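Local coordinates for protein diaminopimelate decarboxylase (Phaeodactylum tricornutum, PDB 7JPJ) that probably decarboxylates diaminopimelate to lysine with pyridoxal phosphate as cofactor, the last step of lysine biosynthesis, working as an obligate dimer, at residues Cys44-Ala58 against Glu273-Val285. Residues are numbered along the deposited sequence; the frame is centred on the assembly and turned at random.
Sequences CLAFPNAYGLTVRYA and ELQMEIEPGTYLV. With SO4 (sulfate ion), chain D.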
loop_
_atom_site.group_PDB
_atom_site.type_symbol
_atom_site.label_atom_id
_atom_site.label_comp_id
_atom_site.label_asym_id
_atom_site.label_seq_id
_atom_site.Cartn_x
_atom_site.Cartn_y
_atom_site.Cartn_z
ATOM N N CYS A 44 0.461 11.470 -26.944
ATOM C CA CYS A 44 1.048 10.156 -27.177
ATOM C C CYS A 44 0.786 9.668 -28.596
ATOM O O CYS A 44 1.672 9.080 -29.224
ATOM C CB CYS A 44 0.513 9.150 -26.159
ATOM S SG CYS A 44 1.013 9.487 -24.457
ATOM N N LEU A 45 -0.420 9.905 -29.119
ATOM C CA LEU A 45 -0.721 9.550 -30.501
ATOM C C LEU A 45 0.097 10.352 -31.504
ATOM O O LEU A 45 0.131 9.985 -32.684
ATOM C CB LEU A 45 -2.213 9.743 -30.778
ATOM C CG LEU A 45 -3.144 8.734 -30.107
ATOM C CD1 LEU A 45 -4.567 9.267 -30.059
ATOM C CD2 LEU A 45 -3.088 7.398 -30.822
ATOM N N ALA A 46 0.752 11.430 -31.067
ATOM C CA ALA A 46 1.623 12.233 -31.911
ATOM C C ALA A 46 3.094 11.863 -31.745
ATOM O O ALA A 46 3.971 12.635 -32.146
ATOM C CB ALA A 46 1.412 13.717 -31.616
ATOM N N PHE A 47 3.376 10.703 -31.158
ATOM C CA PHE A 47 4.751 10.273 -30.949
ATOM C C PHE A 47 5.438 10.054 -32.294
ATOM O O PHE A 47 4.861 9.408 -33.181
ATOM C CB PHE A 47 4.779 8.987 -30.123
ATOM C CG PHE A 47 6.108 8.696 -29.484
ATOM C CD1 PHE A 47 7.099 8.029 -30.187
ATOM C CD2 PHE A 47 6.361 9.075 -28.176
ATOM C CE1 PHE A 47 8.322 7.755 -29.602
ATOM C CE2 PHE A 47 7.581 8.803 -27.583
ATOM C CZ PHE A 47 8.563 8.143 -28.298
ATOM N N PRO A 48 6.649 10.573 -32.489
ATOM C CA PRO A 48 7.339 10.376 -33.771
ATOM C C PRO A 48 7.618 8.901 -34.033
ATOM O O PRO A 48 8.184 8.199 -33.192
ATOM C CB PRO A 48 8.635 11.178 -33.601
ATOM C CG PRO A 48 8.342 12.153 -32.502
ATOM C CD PRO A 48 7.405 11.448 -31.579
ATOM N N ASN A 49 7.210 8.435 -35.212
ATOM C CA ASN A 49 7.405 7.047 -35.609
ATOM C C ASN A 49 7.825 6.996 -37.070
ATOM O O ASN A 49 7.501 7.889 -37.857
ATOM C CB ASN A 49 6.138 6.204 -35.394
ATOM C CG ASN A 49 4.981 6.652 -36.259
ATOM O OD1 ASN A 49 4.611 5.972 -37.214
ATOM N ND2 ASN A 49 4.395 7.796 -35.923
ATOM N N ALA A 50 8.548 5.936 -37.428
ATOM C CA ALA A 50 9.053 5.791 -38.787
ATOM C C ALA A 50 8.077 5.037 -39.685
ATOM O O ALA A 50 7.757 5.503 -40.784
ATOM C CB ALA A 50 10.412 5.085 -38.773
ATOM N N TYR A 51 7.586 3.882 -39.230
ATOM C CA TYR A 51 6.769 3.010 -40.065
ATOM C C TYR A 51 5.500 2.560 -39.349
ATOM O O TYR A 51 4.955 1.495 -39.659
ATOM C CB TYR A 51 7.578 1.798 -40.526
ATOM C CG TYR A 51 8.939 2.164 -41.070
ATOM C CD1 TYR A 51 9.066 2.776 -42.310
ATOM C CD2 TYR A 51 10.095 1.904 -40.345
ATOM C CE1 TYR A 51 10.304 3.119 -42.814
ATOM C CE2 TYR A 51 11.341 2.243 -40.843
ATOM C CZ TYR A 51 11.437 2.851 -42.079
ATOM O OH TYR A 51 12.667 3.195 -42.588
ATOM N N GLY A 52 5.015 3.351 -38.393
ATOM C CA GLY A 52 3.789 3.005 -37.697
ATOM C C GLY A 52 3.910 2.988 -36.186
ATOM O O GLY A 52 4.926 2.546 -35.639
ATOM N N LEU A 53 2.867 3.454 -35.499
ATOM C CA LEU A 53 2.868 3.586 -34.051
ATOM C C LEU A 53 1.597 2.991 -33.464
ATOM O O LEU A 53 0.519 3.098 -34.055
ATOM C CB LEU A 53 2.990 5.059 -33.633
ATOM C CG LEU A 53 2.664 5.413 -32.180
ATOM C CD1 LEU A 53 3.800 4.998 -31.252
ATOM C CD2 LEU A 53 2.344 6.891 -32.028
ATOM N N THR A 54 1.735 2.357 -32.300
ATOM C CA THR A 54 0.608 1.909 -31.493
ATOM C C THR A 54 0.844 2.347 -30.058
ATOM O O THR A 54 1.919 2.100 -29.503
ATOM C CB THR A 54 0.434 0.388 -31.546
ATOM O OG1 THR A 54 0.347 -0.038 -32.910
ATOM C CG2 THR A 54 -0.835 -0.026 -30.809
ATOM N N VAL A 55 -0.151 2.991 -29.460
ATOM C CA VAL A 55 -0.081 3.432 -28.072
ATOM C C VAL A 55 -0.903 2.472 -27.224
ATOM O O VAL A 55 -2.098 2.273 -27.477
ATOM C CB VAL A 55 -0.583 4.874 -27.914
ATOM C CG1 VAL A 55 -0.588 5.273 -26.445
ATOM C CG2 VAL A 55 0.273 5.822 -28.732
ATOM N N ARG A 56 -0.269 1.877 -26.217
ATOM C CA ARG A 56 -0.933 0.991 -25.271
ATOM C C ARG A 56 -1.008 1.670 -23.911
ATOM O O ARG A 56 0.001 2.175 -23.410
ATOM C CB ARG A 56 -0.193 -0.342 -25.148
ATOM C CG ARG A 56 0.147 -0.997 -26.471
ATOM C CD ARG A 56 0.345 -2.496 -26.306
ATOM N NE ARG A 56 -0.762 -3.246 -26.888
ATOM C CZ ARG A 56 -0.677 -3.955 -28.008
ATOM N NH1 ARG A 56 0.466 -4.017 -28.666
ATOM N NH2 ARG A 56 -1.735 -4.605 -28.471
ATOM N N TYR A 57 -2.198 1.681 -23.319
ATOM C CA TYR A 57 -2.365 2.214 -21.973
ATOM C C TYR A 57 -2.029 1.131 -20.956
ATOM O O TYR A 57 -2.618 0.045 -20.981
ATOM C CB TYR A 57 -3.791 2.723 -21.766
ATOM C CG TYR A 57 -4.109 3.102 -20.333
ATOM C CD1 TYR A 57 -3.212 3.842 -19.569
ATOM C CD2 TYR A 57 -5.311 2.731 -19.747
ATOM C CE1 TYR A 57 -3.501 4.191 -18.262
ATOM C CE2 TYR A 57 -5.610 3.080 -18.443
ATOM C CZ TYR A 57 -4.702 3.808 -17.706
ATOM O OH TYR A 57 -4.996 4.153 -16.406
ATOM N N ALA A 58 -1.081 1.423 -20.070
ATOM C CA ALA A 58 -0.730 0.528 -18.969
ATOM C C ALA A 58 -1.787 0.687 -17.884
ATOM O O ALA A 58 -1.640 1.482 -16.955
ATOM C CB ALA A 58 0.666 0.841 -18.445
ATOM N N GLU A 273 10.940 -2.723 -42.097
ATOM C CA GLU A 273 10.274 -1.563 -41.517
ATOM C C GLU A 273 9.365 -2.049 -40.393
ATOM O O GLU A 273 8.359 -2.720 -40.645
ATOM C CB GLU A 273 9.499 -0.801 -42.590
ATOM C CG GLU A 273 10.378 -0.330 -43.744
ATOM C CD GLU A 273 9.611 0.432 -44.810
ATOM O OE1 GLU A 273 8.395 0.660 -44.631
ATOM O OE2 GLU A 273 10.229 0.807 -45.832
ATOM N N LEU A 274 9.721 -1.714 -39.156
ATOM C CA LEU A 274 9.090 -2.289 -37.976
ATOM C C LEU A 274 8.043 -1.348 -37.397
ATOM O O LEU A 274 8.245 -0.132 -37.336
ATOM C CB LEU A 274 10.131 -2.607 -36.899
ATOM C CG LEU A 274 11.200 -3.659 -37.201
ATOM C CD1 LEU A 274 12.142 -3.797 -36.018
ATOM C CD2 LEU A 274 10.571 -4.997 -37.548
ATOM N N GLN A 275 6.926 -1.927 -36.963
ATOM C CA GLN A 275 5.938 -1.184 -36.195
ATOM C C GLN A 275 6.473 -0.897 -34.795
ATOM O O GLN A 275 7.134 -1.742 -34.184
ATOM C CB GLN A 275 4.633 -1.976 -36.109
ATOM C CG GLN A 275 3.581 -1.345 -35.217
ATOM C CD GLN A 275 2.590 -0.516 -36.003
ATOM O OE1 GLN A 275 2.907 -0.022 -37.086
ATOM N NE2 GLN A 275 1.388 -0.344 -35.459
ATOM N N MET A 276 6.194 0.302 -34.286
ATOM C CA MET A 276 6.615 0.698 -32.950
ATOM C C MET A 276 5.430 0.700 -31.992
ATOM O O MET A 276 4.293 0.982 -32.378
ATOM C CB MET A 276 7.264 2.087 -32.951
ATOM C CG MET A 276 8.142 2.348 -31.736
ATOM S SD MET A 276 8.687 4.057 -31.548
ATOM C CE MET A 276 7.417 4.934 -32.443
ATOM N N GLU A 277 5.714 0.387 -30.730
ATOM C CA GLU A 277 4.714 0.414 -29.673
ATOM C C GLU A 277 5.281 1.117 -28.452
ATOM O O GLU A 277 6.470 0.990 -28.147
ATOM C CB GLU A 277 4.263 -0.991 -29.280
ATOM C CG GLU A 277 3.475 -1.710 -30.351
ATOM C CD GLU A 277 2.951 -3.045 -29.871
ATOM O OE1 GLU A 277 3.244 -3.421 -28.715
ATOM O OE2 GLU A 277 2.229 -3.717 -30.640
ATOM N N ILE A 278 4.422 1.858 -27.759
ATOM C CA ILE A 278 4.771 2.516 -26.509
ATOM C C ILE A 278 3.704 2.175 -25.479
ATOM O O ILE A 278 2.521 2.038 -25.803
ATOM C CB ILE A 278 4.914 4.046 -26.678
ATOM C CG1 ILE A 278 3.599 4.673 -27.147
ATOM C CG2 ILE A 278 6.037 4.367 -27.652
ATOM C CD1 ILE A 278 3.652 6.180 -27.256
ATOM N N GLU A 279 4.129 2.026 -24.227
ATOM C CA GLU A 279 3.256 1.583 -23.142
ATOM C C GLU A 279 3.253 2.589 -21.995
ATOM O O GLU A 279 3.675 2.269 -20.878
ATOM C CB GLU A 279 3.686 0.203 -22.648
ATOM C CG GLU A 279 3.065 -0.967 -23.402
ATOM C CD GLU A 279 3.629 -2.316 -22.966
ATOM O OE1 GLU A 279 3.617 -3.269 -23.781
ATOM O OE2 GLU A 279 4.091 -2.422 -21.808
ATOM N N PRO A 280 2.766 3.811 -22.228
ATOM C CA PRO A 280 2.778 4.816 -21.156
ATOM C C PRO A 280 1.663 4.560 -20.151
ATOM O O PRO A 280 0.523 4.270 -20.524
ATOM C CB PRO A 280 2.561 6.135 -21.905
ATOM C CG PRO A 280 1.752 5.750 -23.078
ATOM C CD PRO A 280 2.198 4.361 -23.472
ATOM N N GLY A 281 2.005 4.657 -18.872
ATOM C CA GLY A 281 1.014 4.589 -17.820
ATOM C C GLY A 281 0.877 5.924 -17.117
ATOM O O GLY A 281 -0.178 6.564 -17.172
ATOM N N THR A 282 1.959 6.351 -16.461
ATOM C CA THR A 282 1.973 7.646 -15.792
ATOM C C THR A 282 1.645 8.777 -16.765
ATOM O O THR A 282 0.793 9.625 -16.483
ATOM C CB THR A 282 3.338 7.871 -15.142
ATOM O OG1 THR A 282 3.615 6.801 -14.231
ATOM C CG2 THR A 282 3.369 9.193 -14.393
ATOM N N TYR A 283 2.296 8.785 -17.931
ATOM C CA TYR A 283 2.161 9.903 -18.862
ATOM C C TYR A 283 0.727 10.123 -19.325
ATOM O O TYR A 283 0.401 11.223 -19.781
ATOM C CB TYR A 283 3.066 9.684 -20.077
ATOM C CG TYR A 283 3.499 10.963 -20.762
ATOM C CD1 TYR A 283 4.658 11.622 -20.372
ATOM C CD2 TYR A 283 2.752 11.509 -21.801
ATOM C CE1 TYR A 283 5.061 12.792 -20.997
ATOM C CE2 TYR A 283 3.147 12.678 -22.431
ATOM C CZ TYR A 283 4.302 13.313 -22.026
ATOM O OH TYR A 283 4.698 14.475 -22.650
ATOM N N LEU A 284 -0.138 9.118 -19.210
ATOM C CA LEU A 284 -1.494 9.243 -19.726
ATOM C C LEU A 284 -2.503 9.705 -18.683
ATOM O O LEU A 284 -3.474 10.382 -19.039
ATOM C CB LEU A 284 -1.955 7.908 -20.314
ATOM C CG LEU A 284 -1.573 7.612 -21.762
ATOM C CD1 LEU A 284 -1.736 6.134 -22.050
ATOM C CD2 LEU A 284 -2.424 8.433 -22.720
ATOM N N VAL A 285 -2.305 9.369 -17.407
ATOM C CA VAL A 285 -3.367 9.536 -16.419
ATOM C C VAL A 285 -2.912 10.309 -15.183
ATOM O O VAL A 285 -3.745 10.716 -14.365
ATOM C CB VAL A 285 -3.942 8.167 -16.004
ATOM C CG1 VAL A 285 -4.643 7.498 -17.177
ATOM C CG2 VAL A 285 -2.848 7.271 -15.448
HETATM S S SO4 D . 4.881 4.038 -16.367
HETATM O O1 SO4 D . 5.376 5.143 -15.550
HETATM O O2 SO4 D . 4.902 4.431 -17.776
HETATM O O3 SO4 D . 3.515 3.707 -15.977
HETATM O O4 SO4 D . 5.732 2.869 -16.161
#
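Leu-53, Thr-54 and Val-55 pair in parallel register with Met-276, Glu-277 and Ile-278, and four backbone hydrogen bonds tie the strands, from Met-276 N to Gly-52 O at one end to Arg-56 N to Ile-278 O at the other. This pairing sets the first strand of the TIM-type barrel, 53-58, beside the last, 275-278, and so closes it. Beyond strand 275-278, Ala-58 N reaches Pro-280 O, a longer bond of 3.3 Å.

The polar contacts lie on the Thr-54 and Glu-277 face. Arg-56 bends at chi3 (108°) to bring NH1 to the carboxylate of Glu-277, 2.7 Å from OE2, a salt bridge met at the edge of the guanidinium. Next to it Gln-275 NE2 donates to Thr-54 OG1 (2.8 Å), the hydroxyl lying 23° out of the amide plane.

On the other face the contacts are apolar. Ile-278 CD1 meets Val-55 CG2 at 3.7 Å and also the Phe-47 ring, while the CE of Met-276 touches Phe-47 CD1, Leu-53 CD1 and Asn-49 CB; Phe-263 of helix 252-270 covers this methionine from outside. Further on, Cys-44 SG lies 3.8 Å from Tyr-283 CD2, and Leu-284 CD1 packs against Tyr-57.

Just ahead of the two strands, Glu-273 lies over one face of Tyr-51, CB 3.5 Å from the ring centroid and the carboxylate stacked 17° from the ring plane. With an alanine in place of Tyr-51 the ring is gone, and the aliphatic part of Glu-273 would probably lose the face it lies on.

Past the strand end, Gly-281 N, Thr-282 N and Thr-282 OG1 grip a sulfate, and Thr-282 also touches the bound D-lysine. The chemistry thus runs from hydrocarbon and ion pair at the barrel seam to an anion site, consistent with a place for the cofactor phosphate.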